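Local coordinates for protein UDP-N-acetylglucosamine 2-epimerase (Methanocaldococcus jannaschii, PDB 4NES) that probably catalyses the reversible epimerisation at C-2 of UDP-N-acetylglucosamine to UDP-N-acetylmannosamine, working as a homodimer, at residues D137-K151 / E157-N169. Sequence-based numbering, arbitrary orientation.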
ATOM      1  N   ASP A 137       5.673   5.502  -0.853  1.00  6.66           N
ATOM      2  CA  ASP A 137       7.006   5.738  -0.293  1.00  7.59           C
ATOM      3  C   ASP A 137       7.587   4.448   0.284  1.00  8.85           C
ATOM      4  O   ASP A 137       8.783   4.201   0.168  1.00 10.15           O
ATOM      5  CB  ASP A 137       6.979   6.842   0.782  1.00  7.86           C
ATOM      6  CG  ASP A 137       6.867   8.243   0.197  1.00  9.30           C
ATOM      7  OD1 ASP A 137       7.186   8.422  -0.991  1.00 10.16           O
ATOM      8  OD2 ASP A 137       6.477   9.163   0.949  1.00 10.00           O
ATOM      9  N   HIS A 138       6.745   3.613   0.887  1.00  7.13           N
ATOM     10  CA  HIS A 138       7.245   2.412   1.521  1.00  9.42           C
ATOM     11  C   HIS A 138       7.538   1.257   0.579  1.00 10.08           C
ATOM     12  O   HIS A 138       8.061   0.234   1.011  1.00 12.62           O
ATOM     13  CB  HIS A 138       6.316   1.988   2.654  1.00  9.90           C
ATOM     14  CG  HIS A 138       6.475   2.829   3.867  1.00 10.16           C
ATOM     15  ND1 HIS A 138       7.350   2.516   4.878  1.00 11.30           N
ATOM     16  CD2 HIS A 138       5.918   4.022   4.206  1.00 11.16           C
ATOM     17  CE1 HIS A 138       7.314   3.461   5.806  1.00 14.81           C
ATOM     18  NE2 HIS A 138       6.449   4.387   5.413  1.00 14.55           N
ATOM     19  N   ILE A 139       7.220   1.416  -0.702  1.00  7.83           N
ATOM     20  CA  ILE A 139       7.635   0.412  -1.683  1.00  9.92           C
ATOM     21  C   ILE A 139       8.549   0.985  -2.764  1.00 10.25           C
ATOM     22  O   ILE A 139       8.788   0.342  -3.789  1.00 12.94           O
ATOM     23  CB  ILE A 139       6.436  -0.328  -2.315  1.00 10.22           C
ATOM     24  CG1 ILE A 139       5.363   0.665  -2.744  1.00 10.76           C
ATOM     25  CG2 ILE A 139       5.874  -1.366  -1.342  1.00 14.27           C
ATOM     26  CD1 ILE A 139       4.179   0.016  -3.426  1.00 11.87           C
ATOM     27  N   SER A 140       9.086   2.175  -2.527  1.00  8.67           N
ATOM     28  CA  SER A 140       9.961   2.819  -3.507  1.00  8.72           C
ATOM     29  C   SER A 140      11.425   2.472  -3.290  1.00 11.65           C
ATOM     30  O   SER A 140      11.880   2.350  -2.158  1.00 11.87           O
ATOM     31  CB  SER A 140       9.802   4.336  -3.430  1.00 10.37           C
ATOM     32  OG  SER A 140       8.532   4.730  -3.902  1.00 11.13           O
ATOM     33  N   SER A 141      12.161   2.343  -4.389  1.00  9.49           N
ATOM     34  CA  SER A 141      13.601   2.134  -4.332  1.00  9.64           C
ATOM     35  C   SER A 141      14.382   3.449  -4.394  1.00 10.54           C
ATOM     36  O   SER A 141      15.497   3.538  -3.875  1.00 11.61           O
ATOM     37  CB  SER A 141      14.036   1.211  -5.466  1.00 11.03           C
ATOM     38  OG  SER A 141      13.568  -0.105  -5.230  1.00 14.25           O
ATOM     39  N   TYR A 142      13.793   4.459  -5.022  1.00  8.18           N
ATOM     40  CA  TYR A 142      14.359   5.803  -5.046  1.00  8.66           C
ATOM     41  C   TYR A 142      13.270   6.749  -4.580  1.00  8.05           C
ATOM     42  O   TYR A 142      12.156   6.735  -5.121  1.00 10.09           O
ATOM     43  CB  TYR A 142      14.784   6.206  -6.460  1.00  9.42           C
ATOM     44  CG  TYR A 142      15.806   5.305  -7.100  1.00 10.74           C
ATOM     45  CD1 TYR A 142      15.414   4.148  -7.756  1.00  9.32           C
ATOM     46  CD2 TYR A 142      17.160   5.624  -7.077  1.00 12.90           C
ATOM     47  CE1 TYR A 142      16.336   3.326  -8.357  1.00 12.01           C
ATOM     48  CE2 TYR A 142      18.094   4.795  -7.681  1.00 16.90           C
ATOM     49  CZ  TYR A 142      17.670   3.652  -8.317  1.00 17.59           C
ATOM     50  OH  TYR A 142      18.581   2.816  -8.926  1.00 25.09           O
ATOM     51  N   LEU A 143      13.596   7.588  -3.599  1.00  8.19           N
ATOM     52  CA  LEU A 143      12.638   8.535  -3.043  1.00  6.70           C
ATOM     53  C   LEU A 143      13.181   9.924  -3.288  1.00  7.89           C
ATOM     54  O   LEU A 143      14.151  10.343  -2.649  1.00  8.68           O
ATOM     55  CB  LEU A 143      12.424   8.284  -1.555  1.00 10.07           C
ATOM     56  CG  LEU A 143      11.695   6.954  -1.352  1.00 12.53           C
ATOM     57  CD1 LEU A 143      12.637   5.844  -0.956  1.00 18.71           C
ATOM     58  CD2 LEU A 143      10.566   7.082  -0.353  1.00 20.96           C
ATOM     59  N   PHE A 144      12.584  10.609  -4.252  1.00  6.06           N
ATOM     60  CA  PHE A 144      13.049  11.933  -4.634  1.00  8.54           C
ATOM     61  C   PHE A 144      12.268  12.969  -3.847  1.00  8.06           C
ATOM     62  O   PHE A 144      11.172  13.371  -4.231  1.00  9.18           O
ATOM     63  CB  PHE A 144      12.923  12.116  -6.148  1.00  8.49           C
ATOM     64  CG  PHE A 144      13.796  11.178  -6.921  1.00  7.84           C
ATOM     65  CD1 PHE A 144      15.175  11.282  -6.824  1.00  8.95           C
ATOM     66  CD2 PHE A 144      13.253  10.167  -7.708  1.00  9.72           C
ATOM     67  CE1 PHE A 144      16.005  10.419  -7.520  1.00 10.50           C
ATOM     68  CE2 PHE A 144      14.075   9.304  -8.414  1.00 11.15           C
ATOM     69  CZ  PHE A 144      15.453   9.425  -8.316  1.00  9.80           C
ATOM     70  N   ALA A 145      12.852  13.381  -2.726  1.00  7.84           N
ATOM     71  CA  ALA A 145      12.215  14.294  -1.789  1.00  9.08           C
ATOM     72  C   ALA A 145      12.456  15.739  -2.207  1.00  8.77           C
ATOM     73  O   ALA A 145      13.540  16.086  -2.687  1.00 10.13           O
ATOM     74  CB  ALA A 145      12.746  14.046  -0.382  1.00  9.92           C
ATOM     75  N   PRO A 146      11.442  16.599  -2.055  1.00  9.23           N
ATOM     76  CA  PRO A 146      11.659  17.980  -2.517  1.00  8.08           C
ATOM     77  C   PRO A 146      12.415  18.827  -1.499  1.00 10.52           C
ATOM     78  O   PRO A 146      13.050  19.811  -1.889  1.00 10.52           O
ATOM     79  CB  PRO A 146      10.236  18.513  -2.699  1.00  9.91           C
ATOM     80  CG  PRO A 146       9.429  17.708  -1.711  1.00 11.38           C
ATOM     81  CD  PRO A 146      10.029  16.328  -1.746  1.00  9.52           C
ATOM     82  N   THR A 147      12.361  18.453  -0.225  1.00  8.68           N
ATOM     83  CA  THR A 147      12.946  19.252   0.845  1.00  9.91           C
ATOM     84  C   THR A 147      13.503  18.366   1.948  1.00  8.54           C
ATOM     85  O   THR A 147      13.212  17.168   2.016  1.00  8.48           O
ATOM     86  CB  THR A 147      11.889  20.138   1.535  1.00 13.05           C
ATOM     87  OG1 THR A 147      10.904  19.297   2.151  1.00 15.42           O
ATOM     88  CG2 THR A 147      11.210  21.075   0.556  1.00 11.81           C
ATOM     89  N   GLU A 148      14.266  18.977   2.846  1.00 10.55           N
ATOM     90  CA  GLU A 148      14.773  18.271   4.012  1.00 11.95           C
ATOM     91  C   GLU A 148      13.660  17.838   4.963  1.00 11.09           C
ATOM     92  O   GLU A 148      13.783  16.798   5.603  1.00 11.04           O
ATOM     93  CB  GLU A 148      15.814  19.121   4.742  1.00 17.12           C
ATOM     94  CG  GLU A 148      17.050  19.427   3.899  1.00 29.09           C
ATOM     95  CD  GLU A 148      17.937  18.213   3.649  1.00 26.22           C
ATOM     96  OE1 GLU A 148      17.754  17.169   4.311  1.00 21.96           O
ATOM     97  OE2 GLU A 148      18.837  18.315   2.797  1.00 12.79           O
ATOM     98  N   ILE A 149      12.578  18.613   5.041  1.00 11.28           N
ATOM     99  CA  ILE A 149      11.397  18.216   5.818  1.00  9.60           C
ATOM    100  C   ILE A 149      10.852  16.876   5.329  1.00  9.69           C
ATOM    101  O   ILE A 149      10.573  15.973   6.121  1.00 10.41           O
ATOM    102  CB  ILE A 149      10.278  19.273   5.747  1.00 13.25           C
ATOM    103  CG1 ILE A 149      10.696  20.527   6.522  1.00 23.35           C
ATOM    104  CG2 ILE A 149       8.965  18.708   6.274  1.00 13.91           C
ATOM    105  CD1 ILE A 149      11.120  20.248   7.942  1.00 32.67           C
ATOM    106  N   ALA A 150      10.723  16.740   4.015  1.00  8.65           N
ATOM    107  CA  ALA A 150      10.250  15.506   3.409  1.00  8.32           C
ATOM    108  C   ALA A 150      11.212  14.354   3.692  1.00  7.58           C
ATOM    109  O   ALA A 150      10.782  13.243   4.026  1.00  8.28           O
ATOM    110  CB  ALA A 150      10.052  15.698   1.911  1.00  7.80           C
ATOM    111  N   LYS A 151      12.517  14.601   3.575  1.00  8.78           N
ATOM    112  CA  LYS A 151      13.501  13.569   3.911  1.00 10.51           C
ATOM    113  C   LYS A 151      13.346  13.125   5.359  1.00 11.45           C
ATOM    114  O   LYS A 151      13.356  11.931   5.660  1.00 10.84           O
ATOM    115  CB  LYS A 151      14.928  14.058   3.663  1.00 10.09           C
ATOM    116  CG  LYS A 151      15.968  13.123   4.261  1.00 11.77           C
ATOM    117  CD  LYS A 151      17.356  13.433   3.756  1.00 11.57           C
ATOM    118  CE  LYS A 151      18.382  12.490   4.390  1.00 16.31           C
ATOM    119  NZ  LYS A 151      19.757  12.744   3.862  1.00 18.14           N
ATOM    120  N   GLU A 157       9.835   7.361   9.380  1.00 10.67           N
ATOM    121  CA  GLU A 157       9.080   6.149   9.068  1.00 11.72           C
ATOM    122  C   GLU A 157      10.003   4.974   8.750  1.00 10.94           C
ATOM    123  O   GLU A 157       9.565   3.957   8.204  1.00 11.67           O
ATOM    124  CB  GLU A 157       8.085   6.403   7.930  1.00 11.82           C
ATOM    125  CG  GLU A 157       7.020   7.420   8.303  1.00 13.19           C
ATOM    126  CD  GLU A 157       6.104   7.795   7.154  1.00 15.64           C
ATOM    127  OE1 GLU A 157       6.117   7.113   6.104  1.00 13.62           O
ATOM    128  OE2 GLU A 157       5.352   8.783   7.314  1.00 15.55           O
ATOM    129  N   GLY A 158      11.280   5.127   9.097  1.00 13.25           N
ATOM    130  CA  GLY A 158      12.223   4.023   9.058  1.00 15.22           C
ATOM    131  C   GLY A 158      12.791   3.691   7.694  1.00 17.85           C
ATOM    132  O   GLY A 158      13.441   2.666   7.532  1.00 17.41           O
ATOM    133  N   ILE A 159      12.559   4.550   6.711  1.00 12.78           N
ATOM    134  CA  ILE A 159      13.077   4.309   5.371  1.00 14.60           C
ATOM    135  C   ILE A 159      14.579   4.561   5.361  1.00 13.64           C
ATOM    136  O   ILE A 159      15.066   5.500   5.986  1.00 14.30           O
ATOM    137  CB  ILE A 159      12.334   5.178   4.339  1.00 15.32           C
ATOM    138  CG1 ILE A 159      10.920   4.622   4.145  1.00 16.79           C
ATOM    139  CG2 ILE A 159      13.066   5.223   2.992  1.00 14.03           C
ATOM    140  CD1 ILE A 159       9.954   5.611   3.563  1.00 19.54           C
ATOM    141  N   GLU A 160      15.314   3.693   4.673  1.00 14.35           N
ATOM    142  CA  GLU A 160      16.769   3.763   4.652  1.00 13.37           C
ATOM    143  C   GLU A 160      17.274   5.025   3.953  1.00 12.86           C
ATOM    144  O   GLU A 160      16.801   5.391   2.862  1.00 12.51           O
ATOM    145  CB  GLU A 160      17.345   2.512   3.988  1.00 21.73           C
ATOM    146  CG  GLU A 160      16.383   1.795   3.045  1.00 37.47           C
ATOM    147  CD  GLU A 160      15.309   0.954   3.747  1.00 38.78           C
ATOM    148  OE1 GLU A 160      15.655  -0.034   4.430  1.00 50.14           O
ATOM    149  OE2 GLU A 160      14.110   1.277   3.607  1.00 19.60           O
ATOM    150  N   GLU A 161      18.236   5.693   4.582  1.00 14.54           N
ATOM    151  CA  GLU A 161      18.711   6.966   4.076  1.00 14.58           C
ATOM    152  C   GLU A 161      19.285   6.865   2.667  1.00 12.94           C
ATOM    153  O   GLU A 161      19.184   7.819   1.887  1.00 13.58           O
ATOM    154  CB  GLU A 161      19.735   7.596   5.026  1.00 21.90           C
ATOM    155  CG  GLU A 161      20.088   9.034   4.649  1.00 24.41           C
ATOM    156  CD  GLU A 161      20.827   9.778   5.737  1.00 35.02           C
ATOM    157  OE1 GLU A 161      21.032   9.196   6.823  1.00 39.70           O
ATOM    158  OE2 GLU A 161      21.204  10.948   5.506  1.00 38.17           O
ATOM    159  N   ASN A 162      19.878   5.726   2.318  1.00 13.97           N
ATOM    160  CA  ASN A 162      20.506   5.624   1.000  1.00 14.51           C
ATOM    161  C   ASN A 162      19.520   5.582  -0.168  1.00 13.80           C
ATOM    162  O   ASN A 162      19.924   5.707  -1.328  1.00 15.11           O
ATOM    163  CB  ASN A 162      21.535   4.481   0.926  1.00 19.93           C
ATOM    164  CG  ASN A 162      20.918   3.108   1.098  1.00 26.72           C
ATOM    165  OD1 ASN A 162      19.705   2.960   1.242  1.00 25.83           O
ATOM    166  ND2 ASN A 162      21.764   2.083   1.073  1.00 36.74           N
ATOM    167  N   LYS A 163      18.234   5.442   0.146  1.00  9.59           N
ATOM    168  CA  LYS A 163      17.173   5.490  -0.855  1.00 10.17           C
ATOM    169  C   LYS A 163      16.678   6.912  -1.118  1.00  9.47           C
ATOM    170  O   LYS A 163      15.948   7.150  -2.083  1.00 10.95           O
ATOM    171  CB  LYS A 163      15.969   4.676  -0.391  1.00 11.79           C
ATOM    172  CG  LYS A 163      16.121   3.162  -0.349  1.00 14.97           C
ATOM    173  CD  LYS A 163      14.774   2.558   0.042  1.00 18.24           C
ATOM    174  CE  LYS A 163      14.675   1.077  -0.273  1.00 31.74           C
ATOM    175  NZ  LYS A 163      15.708   0.266   0.421  1.00 34.53           N
ATOM    176  N   ILE A 164      17.048   7.841  -0.244  1.00  9.04           N
ATOM    177  CA  ILE A 164      16.465   9.184  -0.246  1.00  8.22           C
ATOM    178  C   ILE A 164      17.408  10.215  -0.851  1.00  8.41           C
ATOM    179  O   ILE A 164      18.577  10.306  -0.465  1.00 10.53           O
ATOM    180  CB  ILE A 164      16.111   9.630   1.187  1.00  9.71           C
ATOM    181  CG1 ILE A 164      15.260   8.574   1.885  1.00 11.36           C
ATOM    182  CG2 ILE A 164      15.364  10.963   1.163  1.00  9.62           C
ATOM    183  CD1 ILE A 164      15.122   8.837   3.374  1.00 11.40           C
ATOM    184  N   PHE A 165      16.888  10.988  -1.799  1.00  8.22           N
ATOM    185  CA  PHE A 165      17.639  12.058  -2.445  1.00  8.07           C
ATOM    186  C   PHE A 165      16.813  13.323  -2.368  1.00 10.30           C
ATOM    187  O   PHE A 165      15.683  13.344  -2.856  1.00  9.65           O
ATOM    188  CB  PHE A 165      17.897  11.700  -3.913  1.00 10.20           C
ATOM    189  CG  PHE A 165      18.640  10.413  -4.094  1.00 10.09           C
ATOM    190  CD1 PHE A 165      17.967   9.195  -4.120  1.00 10.66           C
ATOM    191  CD2 PHE A 165      20.020  10.419  -4.209  1.00 12.20           C
ATOM    192  CE1 PHE A 165      18.678   7.998  -4.271  1.00 11.27           C
ATOM    193  CE2 PHE A 165      20.727   9.234  -4.367  1.00 16.02           C
ATOM    194  CZ  PHE A 165      20.058   8.033  -4.397  1.00 12.36           C
ATOM    195  N   VAL A 166      17.357  14.376  -1.754  1.00  8.83           N
ATOM    196  CA  VAL A 166      16.663  15.658  -1.708  1.00  7.29           C
ATOM    197  C   VAL A 166      17.062  16.434  -2.948  1.00  7.64           C
ATOM    198  O   VAL A 166      18.195  16.914  -3.053  1.00  9.11           O
ATOM    199  CB  VAL A 166      17.022  16.448  -0.446  1.00  8.29           C
ATOM    200  CG1 VAL A 166      16.269  17.776  -0.427  1.00  9.60           C
ATOM    201  CG2 VAL A 166      16.697  15.623   0.803  1.00 11.03           C
ATOM    202  N   VAL A 167      16.137  16.519  -3.899  1.00  7.83           N
ATOM    203  CA  VAL A 167      16.448  17.032  -5.232  1.00  8.82           C
ATOM    204  C   VAL A 167      15.703  18.311  -5.597  1.00  7.69           C
ATOM    205  O   VAL A 167      15.915  18.864  -6.678  1.00  9.39           O
ATOM    206  CB  VAL A 167      16.169  15.979  -6.336  1.00  7.19           C
ATOM    207  CG1 VAL A 167      17.052  14.741  -6.169  1.00  8.16           C
ATOM    208  CG2 VAL A 167      14.685  15.589  -6.368  1.00 10.78           C
ATOM    209  N   GLY A 168      14.856  18.800  -4.693  1.00  7.76           N
ATOM    210  CA  GLY A 168      13.965  19.910  -4.984  1.00  8.25           C
ATOM    211  C   GLY A 168      12.694  19.384  -5.617  1.00  7.93           C
ATOM    212  O   GLY A 168      12.566  18.185  -5.860  1.00  9.21           O
ATOM    213  N   ASN A 169      11.743  20.279  -5.869  1.00  7.16           N
ATOM    214  CA  ASN A 169      10.508  19.893  -6.533  1.00  7.23           C
ATOM    215  C   ASN A 169      10.561  20.271  -8.002  1.00  7.30           C
ATOM    216  O   ASN A 169      10.879  21.415  -8.335  1.00  7.57           O
ATOM    217  CB  ASN A 169       9.296  20.528  -5.838  1.00  9.44           C
ATOM    218  CG  ASN A 169       7.987  19.850  -6.206  1.00  9.67           C
ATOM    219  OD1 ASN A 169       7.663  19.667  -7.379  1.00  9.19           O
ATOM    220  ND2 ASN A 169       7.237  19.428  -5.189  1.00 13.16           N
TER
HETATM  221  O   HOH W   1      10.737  16.112  -5.266  1.00 13.48           O
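His138 donates from NE2 to Glu157 OE1 at 2.8 Å; ring and carboxylate planes lie only 9° apart, and OE1 is met on its anti side but tilted out of the carboxylate plane. Ile159 CD1 sits over one ring face, 4.1 Å from the centroid of the His138 ring, a CH-pi contact. Strands 142-145 and 164-166 then run parallel: Leu143 N binds Lys163 O, and Leu143 O accepts a nearly straight bond from Phe165 N at 2.9 Å. Phe144 and Phe165 point the same way from one sheet face, their planes inclined at 35°. A water donates to Phe144 O and Gly168 O, joining strand 142-145 to the loop after strand 164-166. Ala145 repeats the pattern with Phe165 O and Val167 N. With chi1 at 169° and every later torsion extended, Lys151 runs past Val166 CG2 (3.7 Å from CB) and Ile164 CG2, and its NZ reaches Glu161 OE2 at 2.8 Å, a salt bridge. Shortening Lys151 to an alanine is likely to leave the Glu161 carboxylate without this cation and to bare the Val166 and Ile164 methyls. In this beta-alpha-beta unit, helix 148-156 packs Leu154 against Leu143 and Ile164, helix 353-363 meets Phe144 and Phe165 on the other face, and strand 112-116 flanks 142-145.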